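Local structure of thioredoxin domain-containing protein (Silicibacter pomeroyi, 3EYT) at residues Lys29-Met38 with Lys62-Glu73; Leu50-Phe58 with Val138-Ile147. The protein is of unknown function but belongs to the thioredoxin-like superfamily, and is probably an oxidoreductase, perhaps with an antioxidant role. One frame throughout, in Å; residues are numbered along the deposited sequence. Where two conformers were deposited one is given.

Contact 1. Residues Lys29-Met38 with Lys62-Glu73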
loop_
_atom_site.group_PDB
_atom_site.type_symbol
_atom_site.label_atom_id
_atom_site.label_comp_id
_atom_site.label_asym_id
_atom_site.label_seq_id
_atom_site.Cartn_x
_atom_site.Cartn_y
_atom_site.Cartn_z
ATOM N N LYS C 29 -9.114 -29.445 -16.274
ATOM C CA LYS C 29 -7.652 -29.321 -16.153
ATOM C C LYS C 29 -7.281 -29.637 -14.722
ATOM O O LYS C 29 -8.058 -29.378 -13.795
ATOM C CB LYS C 29 -7.173 -27.891 -16.406
ATOM C CG LYS C 29 -7.302 -27.398 -17.825
ATOM C CD LYS C 29 -7.189 -25.882 -17.816
ATOM C CE LYS C 29 -7.308 -25.308 -19.214
ATOM N NZ LYS C 29 -6.403 -26.019 -20.137
ATOM N N VAL C 30 -6.101 -30.219 -14.557
ATOM C CA VAL C 30 -5.467 -30.289 -13.260
ATOM C C VAL C 30 -4.968 -28.856 -12.983
ATOM O O VAL C 30 -4.474 -28.161 -13.872
ATOM C CB VAL C 30 -4.344 -31.357 -13.258
ATOM C CG1 VAL C 30 -3.511 -31.297 -11.985
ATOM C CG2 VAL C 30 -4.961 -32.754 -13.435
ATOM N N ILE C 31 -5.177 -28.384 -11.765
ATOM C CA ILE C 31 -4.796 -27.014 -11.425
ATOM C C ILE C 31 -3.750 -27.038 -10.312
ATOM O O ILE C 31 -3.922 -27.738 -9.284
ATOM C CB ILE C 31 -6.030 -26.195 -10.983
ATOM C CG1 ILE C 31 -7.164 -26.344 -12.004
ATOM C CG2 ILE C 31 -5.670 -24.723 -10.749
ATOM C CD1 ILE C 31 -8.501 -25.863 -11.490
ATOM N N VAL C 32 -2.655 -26.315 -10.529
ATOM C CA VAL C 32 -1.617 -26.154 -9.516
ATOM C C VAL C 32 -1.664 -24.707 -9.067
ATOM O O VAL C 32 -1.528 -23.798 -9.885
ATOM C CB VAL C 32 -0.210 -26.437 -10.099
ATOM C CG1 VAL C 32 0.867 -26.219 -9.048
ATOM C CG2 VAL C 32 -0.134 -27.860 -10.658
ATOM N N ILE C 33 -1.867 -24.487 -7.773
ATOM C CA ILE C 33 -1.862 -23.140 -7.222
ATOM C C ILE C 33 -0.691 -22.935 -6.279
ATOM O O ILE C 33 -0.533 -23.658 -5.308
ATOM C CB ILE C 33 -3.177 -22.812 -6.475
ATOM C CG1 ILE C 33 -4.386 -23.085 -7.358
ATOM C CG2 ILE C 33 -3.212 -21.336 -5.965
ATOM C CD1 ILE C 33 -5.763 -22.967 -6.585
ATOM N N GLU C 34 0.095 -21.905 -6.556
ATOM C CA GLU C 34 1.197 -21.536 -5.686
ATOM C C GLU C 34 0.787 -20.281 -4.907
ATOM O O GLU C 34 0.633 -19.205 -5.492
ATOM C CB GLU C 34 2.457 -21.309 -6.537
ATOM C CG GLU C 34 3.663 -20.746 -5.822
ATOM C CD GLU C 34 4.298 -21.727 -4.843
ATOM O OE1 GLU C 34 4.110 -22.963 -4.969
ATOM O OE2 GLU C 34 4.982 -21.240 -3.930
ATOM N N ALA C 35 0.599 -20.445 -3.597
ATOM C CA ALA C 35 0.212 -19.361 -2.709
ATOM C C ALA C 35 1.505 -18.854 -2.100
ATOM O O ALA C 35 2.298 -19.632 -1.554
ATOM C CB ALA C 35 -0.723 -19.837 -1.628
ATOM N N PHE C 36 1.730 -17.552 -2.226
ATOM C CA PHE C 36 3.015 -16.982 -1.882
ATOM C C PHE C 36 2.809 -15.545 -1.385
ATOM O O PHE C 36 1.765 -14.924 -1.632
ATOM C CB PHE C 36 3.950 -17.002 -3.119
ATOM C CG PHE C 36 3.565 -16.002 -4.203
ATOM C CD1 PHE C 36 4.247 -14.779 -4.311
ATOM C CD2 PHE C 36 2.534 -16.292 -5.116
ATOM C CE1 PHE C 36 3.894 -13.848 -5.308
ATOM C CE2 PHE C 36 2.170 -15.389 -6.110
ATOM C CZ PHE C 36 2.852 -14.145 -6.208
ATOM N N GLN C 37 3.843 -15.023 -0.716
ATOM C CA GLN C 37 3.971 -13.597 -0.420
ATOM C C GLN C 37 5.252 -13.179 -1.090
ATOM O O GLN C 37 6.280 -13.884 -0.985
ATOM C CB GLN C 37 4.153 -13.333 1.085
ATOM C CG GLN C 37 2.915 -13.654 1.954
ATOM C CD GLN C 37 3.103 -13.223 3.409
ATOM O OE1 GLN C 37 2.454 -12.297 3.858
ATOM N NE2 GLN C 37 4.044 -13.842 4.108
HETATM N N MSE C 38 5.219 -12.017 -1.724
HETATM C CA MSE C 38 6.357 -11.549 -2.510
HETATM C C MSE C 38 7.601 -11.288 -1.656
HETATM O O MSE C 38 8.705 -11.430 -2.145
HETATM C CB MSE C 38 5.968 -10.313 -3.322
HETATM C CG MSE C 38 5.571 -9.128 -2.441
HETATM SE SE MSE C 38 5.098 -7.590 -3.554
HETATM C CE MSE C 38 6.929 -6.899 -3.865
ATOM N N LYS C 62 -3.437 -29.031 -20.532
ATOM C CA LYS C 62 -3.712 -30.067 -19.551
ATOM C C LYS C 62 -3.610 -29.587 -18.108
ATOM O O LYS C 62 -4.382 -30.037 -17.254
ATOM C CB LYS C 62 -2.783 -31.253 -19.764
ATOM C CG LYS C 62 -3.078 -32.042 -21.036
ATOM C CD LYS C 62 -2.082 -33.201 -21.207
ATOM C CE LYS C 62 -2.176 -33.883 -22.593
ATOM N NZ LYS C 62 -3.601 -34.037 -22.994
ATOM N N VAL C 63 -2.656 -28.687 -17.845
ATOM C CA VAL C 63 -2.358 -28.221 -16.489
ATOM C C VAL C 63 -2.406 -26.694 -16.464
ATOM O O VAL C 63 -1.736 -26.012 -17.268
ATOM C CB VAL C 63 -0.969 -28.719 -16.011
ATOM C CG1 VAL C 63 -0.606 -28.145 -14.603
ATOM C CG2 VAL C 63 -0.932 -30.245 -16.008
ATOM N N ALA C 64 -3.237 -26.158 -15.581
ATOM C CA ALA C 64 -3.214 -24.713 -15.313
ATOM C C ALA C 64 -2.335 -24.448 -14.093
ATOM O O ALA C 64 -2.428 -25.159 -13.079
ATOM C CB ALA C 64 -4.650 -24.171 -15.076
ATOM N N VAL C 65 -1.493 -23.425 -14.180
ATOM C CA VAL C 65 -0.675 -23.001 -13.061
ATOM C C VAL C 65 -1.059 -21.558 -12.734
ATOM O O VAL C 65 -1.029 -20.687 -13.603
ATOM C CB VAL C 65 0.854 -23.073 -13.376
ATOM C CG1 VAL C 65 1.701 -22.526 -12.187
ATOM C CG2 VAL C 65 1.282 -24.487 -13.699
ATOM N N LEU C 66 -1.428 -21.334 -11.482
ATOM C CA LEU C 66 -1.927 -20.036 -10.994
ATOM C C LEU C 66 -1.087 -19.632 -9.806
ATOM O O LEU C 66 -0.741 -20.488 -9.000
ATOM C CB LEU C 66 -3.359 -20.158 -10.464
ATOM C CG LEU C 66 -4.400 -20.757 -11.401
ATOM C CD1 LEU C 66 -5.763 -20.667 -10.784
ATOM C CD2 LEU C 66 -4.330 -20.060 -12.795
ATOM N N GLY C 67 -0.805 -18.338 -9.677
ATOM C CA GLY C 67 -0.206 -17.801 -8.444
ATOM C C GLY C 67 -1.327 -17.204 -7.593
ATOM O O GLY C 67 -2.277 -16.634 -8.123
ATOM N N LEU C 68 -1.214 -17.307 -6.280
ATOM C CA LEU C 68 -2.164 -16.649 -5.401
ATOM C C LEU C 68 -1.364 -15.829 -4.376
ATOM O O LEU C 68 -0.633 -16.391 -3.553
ATOM C CB LEU C 68 -3.058 -17.694 -4.725
ATOM C CG LEU C 68 -4.066 -17.136 -3.726
ATOM C CD1 LEU C 68 -5.155 -16.378 -4.484
ATOM C CD2 LEU C 68 -4.688 -18.237 -2.839
ATOM N N HIS C 69 -1.449 -14.500 -4.475
ATOM C CA HIS C 69 -0.691 -13.630 -3.539
ATOM C C HIS C 69 -1.511 -13.457 -2.250
ATOM O O HIS C 69 -2.539 -12.740 -2.216
ATOM C CB HIS C 69 -0.351 -12.276 -4.185
ATOM C CG HIS C 69 0.760 -11.537 -3.484
ATOM N ND1 HIS C 69 0.707 -10.186 -3.227
ATOM C CD2 HIS C 69 1.942 -11.967 -2.988
ATOM C CE1 HIS C 69 1.812 -9.813 -2.603
ATOM N NE2 HIS C 69 2.580 -10.877 -2.455
ATOM N N THR C 70 -1.079 -14.172 -1.216
ATOM C CA THR C 70 -1.858 -14.289 0.041
ATOM C C THR C 70 -1.084 -13.496 1.094
ATOM O O THR C 70 -0.247 -14.044 1.830
ATOM C CB THR C 70 -1.984 -15.759 0.440
ATOM O OG1 THR C 70 -0.664 -16.359 0.492
ATOM C CG2 THR C 70 -2.833 -16.549 -0.564
ATOM N N VAL C 71 -1.314 -12.187 1.156
ATOM C CA VAL C 71 -0.522 -11.374 2.050
ATOM C C VAL C 71 -1.217 -11.420 3.425
ATOM O O VAL C 71 -2.350 -10.941 3.557
ATOM C CB VAL C 71 -0.450 -9.903 1.530
ATOM C CG1 VAL C 71 0.348 -9.023 2.515
ATOM C CG2 VAL C 71 0.177 -9.858 0.135
ATOM N N PHE C 72 -0.544 -11.955 4.436
ATOM C CA PHE C 72 -1.161 -12.082 5.748
ATOM C C PHE C 72 -0.375 -11.300 6.789
ATOM O O PHE C 72 -0.677 -11.356 7.971
ATOM C CB PHE C 72 -1.346 -13.559 6.132
ATOM C CG PHE C 72 -0.053 -14.319 6.276
ATOM C CD1 PHE C 72 0.649 -14.303 7.494
ATOM C CD2 PHE C 72 0.462 -15.038 5.211
ATOM C CE1 PHE C 72 1.838 -15.039 7.644
ATOM C CE2 PHE C 72 1.659 -15.761 5.332
ATOM C CZ PHE C 72 2.352 -15.758 6.543
ATOM N N GLU C 73 0.629 -10.545 6.329
ATOM C CA GLU C 73 1.433 -9.695 7.222
ATOM C C GLU C 73 2.104 -8.594 6.410
ATOM O O GLU C 73 2.234 -8.754 5.196
ATOM C CB GLU C 73 2.493 -10.535 7.899
ATOM C CG GLU C 73 3.371 -11.277 6.901
ATOM C CD GLU C 73 4.333 -12.215 7.578
ATOM O OE1 GLU C 73 4.304 -12.300 8.839
ATOM O OE2 GLU C 73 5.116 -12.872 6.856
#
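Val-32 N donates to Ala-64 O in mid-sheet, a 2.8 Å bond that is almost straight (175°), between two neighbouring parallel strands, 30-36 and 63-69, the pair that helix 41-57 joins in a beta-alpha-beta crossover of the thioredoxin fold. It is one rung of an unbroken ladder of hydrogen bonds from Val-30 N to Thr-70 N. In the buried middle of the strands, branched aliphatic side chains fill the space between sheet and helices. Ile-31 CG2 meets Leu-66 CD1, and Ile-33 CG2 lies 3.9 Å from Leu-68 CB; on the face carrying Val-30 and Val-65, Val-32 CG2 meets Val-63 CG1, and helices 41-57 and 140-151 cover it.

At the C-terminal ends of the strands aromatic and polar side chains replace the aliphatic ones. Phe-36 has CG set between its backbone N and carbonyl carbon, which folds the ring over toward the other strand: one face receives His-69 CD2, 3.6 Å from Phe-36 CE1, while Gly-67 CA lies at the edge. A glycine fits there because the ring fills the space a side chain would take.

From CB, the Gln-37 side chain turns CG away from the carbonyl carbon (chi1 -68°) and runs extended across the segment after strand 63-69. CG passes 3.2 Å from Thr-70 O; beyond it the amide lies nearly flat on the ring of Phe-72 (planes 13° apart), with Gln-37 CD 3.5 Å from Phe-72 CE2. OE1 accepts from Phe-72 N, which approaches from above the carbonyl plane, and NE2 donates within its own amide plane to Glu-73 OE2, on the anti side and tilted out of the carboxylate plane. Stack and two bonds together fix the amide's rotation, a role suited to a side chain that both gives and accepts. Next door, the backbone N of Met-38, a selenomethionine, donates to His-69 NE2 at 3.0 Å, lying in the imidazole plane.

Contact 2. Residues Leu50-Phe58 with Val138-Ile147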
loop_
_atom_site.group_PDB
_atom_site.type_symbol
_atom_site.label_atom_id
_atom_site.label_comp_id
_atom_site.label_asym_id
_atom_site.label_seq_id
_atom_site.Cartn_x
_atom_site.Cartn_y
_atom_site.Cartn_z
ATOM N N LEU C 50 9.566 -23.255 -8.223
ATOM C CA LEU C 50 8.850 -24.531 -8.425
ATOM C C LEU C 50 7.634 -24.371 -9.351
ATOM O O LEU C 50 7.428 -25.175 -10.250
ATOM C CB LEU C 50 8.432 -25.149 -7.089
ATOM C CG LEU C 50 7.575 -26.415 -7.161
ATOM C CD1 LEU C 50 8.322 -27.568 -7.865
ATOM C CD2 LEU C 50 7.104 -26.847 -5.751
ATOM N N ALA C 51 6.830 -23.321 -9.126
ATOM C CA ALA C 51 5.659 -23.085 -9.959
ATOM C C ALA C 51 6.066 -22.895 -11.433
ATOM O O ALA C 51 5.386 -23.398 -12.333
ATOM C CB ALA C 51 4.859 -21.890 -9.453
ATOM N N GLN C 52 7.170 -22.200 -11.670
ATOM C CA GLN C 52 7.662 -21.997 -13.027
ATOM C C GLN C 52 8.154 -23.281 -13.704
ATOM O O GLN C 52 8.026 -23.422 -14.918
ATOM C CB GLN C 52 8.748 -20.929 -13.032
ATOM C CG GLN C 52 8.220 -19.565 -12.620
ATOM C CD GLN C 52 9.263 -18.494 -12.696
ATOM O OE1 GLN C 52 10.277 -18.560 -12.018
ATOM N NE2 GLN C 52 9.014 -17.490 -13.498
ATOM N N LYS C 53 8.704 -24.201 -12.911
ATOM C CA LYS C 53 9.115 -25.536 -13.404
ATOM C C LYS C 53 7.916 -26.349 -13.806
ATOM O O LYS C 53 7.916 -26.958 -14.871
ATOM C CB LYS C 53 9.919 -26.294 -12.338
ATOM C CG LYS C 53 11.344 -25.787 -12.212
ATOM C CD LYS C 53 12.026 -26.372 -11.004
ATOM C CE LYS C 53 13.479 -25.954 -10.985
ATOM N NZ LYS C 53 14.128 -26.297 -9.682
ATOM N N VAL C 54 6.882 -26.339 -12.949
ATOM C CA VAL C 54 5.628 -27.011 -13.267
ATOM C C VAL C 54 5.065 -26.451 -14.563
ATOM O O VAL C 54 4.668 -27.223 -15.456
ATOM C CB VAL C 54 4.605 -26.893 -12.102
ATOM C CG1 VAL C 54 3.234 -27.456 -12.502
ATOM C CG2 VAL C 54 5.173 -27.616 -10.828
ATOM N N ARG C 55 5.026 -25.126 -14.671
ATOM C CA ARG C 55 4.507 -24.495 -15.875
ATOM C C ARG C 55 5.294 -24.916 -17.106
ATOM O O ARG C 55 4.688 -25.210 -18.145
ATOM C CB ARG C 55 4.467 -22.960 -15.754
ATOM C CG ARG C 55 4.030 -22.227 -17.056
ATOM C CD ARG C 55 2.565 -22.425 -17.438
ATOM N NE ARG C 55 2.274 -23.818 -17.815
ATOM C CZ ARG C 55 1.073 -24.400 -17.811
ATOM N NH1 ARG C 55 -0.033 -23.743 -17.439
ATOM N NH2 ARG C 55 0.985 -25.683 -18.149
ATOM N N ALA C 56 6.629 -24.932 -16.998
ATOM C CA ALA C 56 7.470 -25.352 -18.106
ATOM C C ALA C 56 7.323 -26.859 -18.377
ATOM O O ALA C 56 7.403 -27.277 -19.513
ATOM C CB ALA C 56 8.951 -24.968 -17.862
ATOM N N ALA C 57 7.088 -27.672 -17.351
ATOM C CA ALA C 57 7.101 -29.141 -17.569
ATOM C C ALA C 57 5.817 -29.748 -18.131
ATOM O O ALA C 57 5.878 -30.795 -18.788
ATOM C CB ALA C 57 7.562 -29.901 -16.321
ATOM N N PHE C 58 4.674 -29.101 -17.903
ATOM C CA PHE C 58 3.382 -29.614 -18.379
ATOM C C PHE C 58 2.704 -28.675 -19.396
ATOM O O PHE C 58 2.919 -27.466 -19.365
ATOM C CB PHE C 58 2.444 -29.905 -17.185
ATOM C CG PHE C 58 2.984 -30.940 -16.244
ATOM C CD1 PHE C 58 2.778 -32.298 -16.488
ATOM C CD2 PHE C 58 3.753 -30.565 -15.148
ATOM C CE1 PHE C 58 3.308 -33.271 -15.640
ATOM C CE2 PHE C 58 4.279 -31.525 -14.288
ATOM C CZ PHE C 58 4.046 -32.875 -14.526
ATOM N N VAL C 138 8.906 -28.886 -1.322
ATOM C CA VAL C 138 8.182 -29.952 -2.018
ATOM C C VAL C 138 9.131 -30.757 -2.909
ATOM O O VAL C 138 9.887 -30.178 -3.708
ATOM C CB VAL C 138 7.028 -29.407 -2.886
ATOM C CG1 VAL C 138 6.108 -30.551 -3.279
ATOM C CG2 VAL C 138 6.224 -28.357 -2.117
ATOM N N SER C 139 9.075 -32.079 -2.763
ATOM C CA SER C 139 9.789 -32.990 -3.640
ATOM C C SER C 139 9.233 -32.883 -5.057
ATOM O O SER C 139 8.058 -33.173 -5.297
ATOM C CB SER C 139 9.617 -34.421 -3.155
ATOM O OG SER C 139 9.904 -35.325 -4.204
ATOM N N GLU C 140 10.088 -32.468 -5.988
ATOM C CA GLU C 140 9.724 -32.441 -7.404
ATOM C C GLU C 140 9.341 -33.825 -7.969
ATOM O O GLU C 140 8.390 -33.928 -8.765
ATOM C CB GLU C 140 10.843 -31.819 -8.227
ATOM C CG GLU C 140 10.770 -30.318 -8.202
ATOM C CD GLU C 140 12.009 -29.679 -8.777
ATOM O OE1 GLU C 140 12.504 -30.172 -9.814
ATOM O OE2 GLU C 140 12.489 -28.675 -8.183
ATOM N N LEU C 141 10.066 -34.873 -7.575
ATOM C CA LEU C 141 9.674 -36.240 -7.977
ATOM C C LEU C 141 8.263 -36.570 -7.492
ATOM O O LEU C 141 7.443 -37.126 -8.243
ATOM C CB LEU C 141 10.658 -37.307 -7.465
ATOM C CG LEU C 141 11.962 -37.460 -8.267
ATOM C CD1 LEU C 141 12.953 -38.271 -7.494
ATOM C CD2 LEU C 141 11.668 -38.103 -9.645
ATOM N N LEU C 142 7.956 -36.239 -6.246
ATOM C CA LEU C 142 6.638 -36.658 -5.723
ATOM C C LEU C 142 5.516 -35.784 -6.261
ATOM O O LEU C 142 4.425 -36.295 -6.532
ATOM C CB LEU C 142 6.623 -36.763 -4.190
ATOM C CG LEU C 142 7.540 -37.890 -3.659
ATOM C CD1 LEU C 142 7.947 -37.670 -2.191
ATOM C CD2 LEU C 142 6.999 -39.316 -3.879
ATOM N N LEU C 143 5.791 -34.493 -6.464
ATOM C CA LEU C 143 4.804 -33.597 -7.088
ATOM C C LEU C 143 4.493 -33.984 -8.539
ATOM O O LEU C 143 3.327 -33.958 -8.963
ATOM C CB LEU C 143 5.258 -32.129 -7.033
ATOM C CG LEU C 143 4.282 -31.106 -7.638
ATOM C CD1 LEU C 143 2.933 -31.115 -6.875
ATOM C CD2 LEU C 143 4.875 -29.678 -7.679
ATOM N N GLY C 144 5.532 -34.314 -9.309
ATOM C CA GLY C 144 5.346 -34.789 -10.685
ATOM C C GLY C 144 4.513 -36.070 -10.715
ATOM O O GLY C 144 3.633 -36.225 -11.564
ATOM N N ALA C 145 4.765 -36.969 -9.758
ATOM C CA ALA C 145 3.966 -38.185 -9.606
ATOM C C ALA C 145 2.478 -37.850 -9.298
ATOM O O ALA C 145 1.550 -38.414 -9.916
ATOM C CB ALA C 145 4.570 -39.093 -8.523
ATOM N N GLU C 146 2.245 -36.911 -8.381
ATOM C CA GLU C 146 0.859 -36.533 -8.043
ATOM C C GLU C 146 0.138 -35.910 -9.227
ATOM O O GLU C 146 -1.043 -36.248 -9.477
ATOM C CB GLU C 146 0.777 -35.577 -6.845
ATOM C CG GLU C 146 1.435 -36.070 -5.558
ATOM C CD GLU C 146 1.481 -34.979 -4.470
ATOM O OE1 GLU C 146 1.629 -33.762 -4.787
ATOM O OE2 GLU C 146 1.376 -35.353 -3.288
ATOM N N ILE C 147 0.831 -35.042 -9.973
ATOM C CA ILE C 147 0.232 -34.413 -11.169
ATOM C C ILE C 147 -0.128 -35.463 -12.243
ATOM O O ILE C 147 -1.228 -35.429 -12.836
ATOM C CB ILE C 147 1.142 -33.287 -11.728
ATOM C CG1 ILE C 147 1.159 -32.076 -10.783
ATOM C CG2 ILE C 147 0.697 -32.818 -13.110
ATOM C CD1 ILE C 147 2.333 -31.102 -11.079
#
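Lys-53 NZ donates to Glu-140 OE2 across 3.3 Å, a rather long salt bridge and the one polar bond between the two segments. The ammonium comes to the syn side of the carboxylate, somewhat out of its plane, and two long flexible chains suit this solvent-exposed edge of the helix pair. Beneath it the aliphatic part of Glu-140 still packs: its CG lies 3.7 Å from Leu-50 CD1, the two side chains sliding past each other in opposite directions. The other branch of Leu-50, CD2, crosses Val-138 at about a right angle.

These are the helices 41-57 and 140-151 of the thioredoxin fold, side by side on one face of the central sheet; the axes of segments 50-57 and 140-147 approach to 12.0 Å at 45°. With the axes so far apart, large aliphatic groups must bridge the gap. Leu-50 and Leu-143 meet tip to tip, and Val-54 divides its methyls between CG2 against Leu-143 CD2 (3.8 Å) and CG1 against Ile-147 CD1. At the far end Ile-147 CG2 sits over one face of the Phe-58 ring in a CH-pi contact, 3.7 Å from the centroid, while Gly-144 CA lies at the ring's edge.

Contact 1 is the core of the sheet and contact 2 the helical layer on one of its faces; their centres lie 13 Å apart and the two meet directly. Helix 41-57 connects the paired strands, so the chain order interleaves the contacts. Val-65 CG2 packs 3.7 Å from Val-54 CG1, and Val-63 CG2 lies 3.6 Å from Phe-58 CB. Arg-55 adds a polar tie: its NH1 donates to Val-63 O at 2.8 Å and forms a salt bridge with Glu-60. At the opposite end of the same helix is a CxxC pattern, consistent with a thioredoxin-type redox site, and Phe-36 of contact 1 touches its Cys-43.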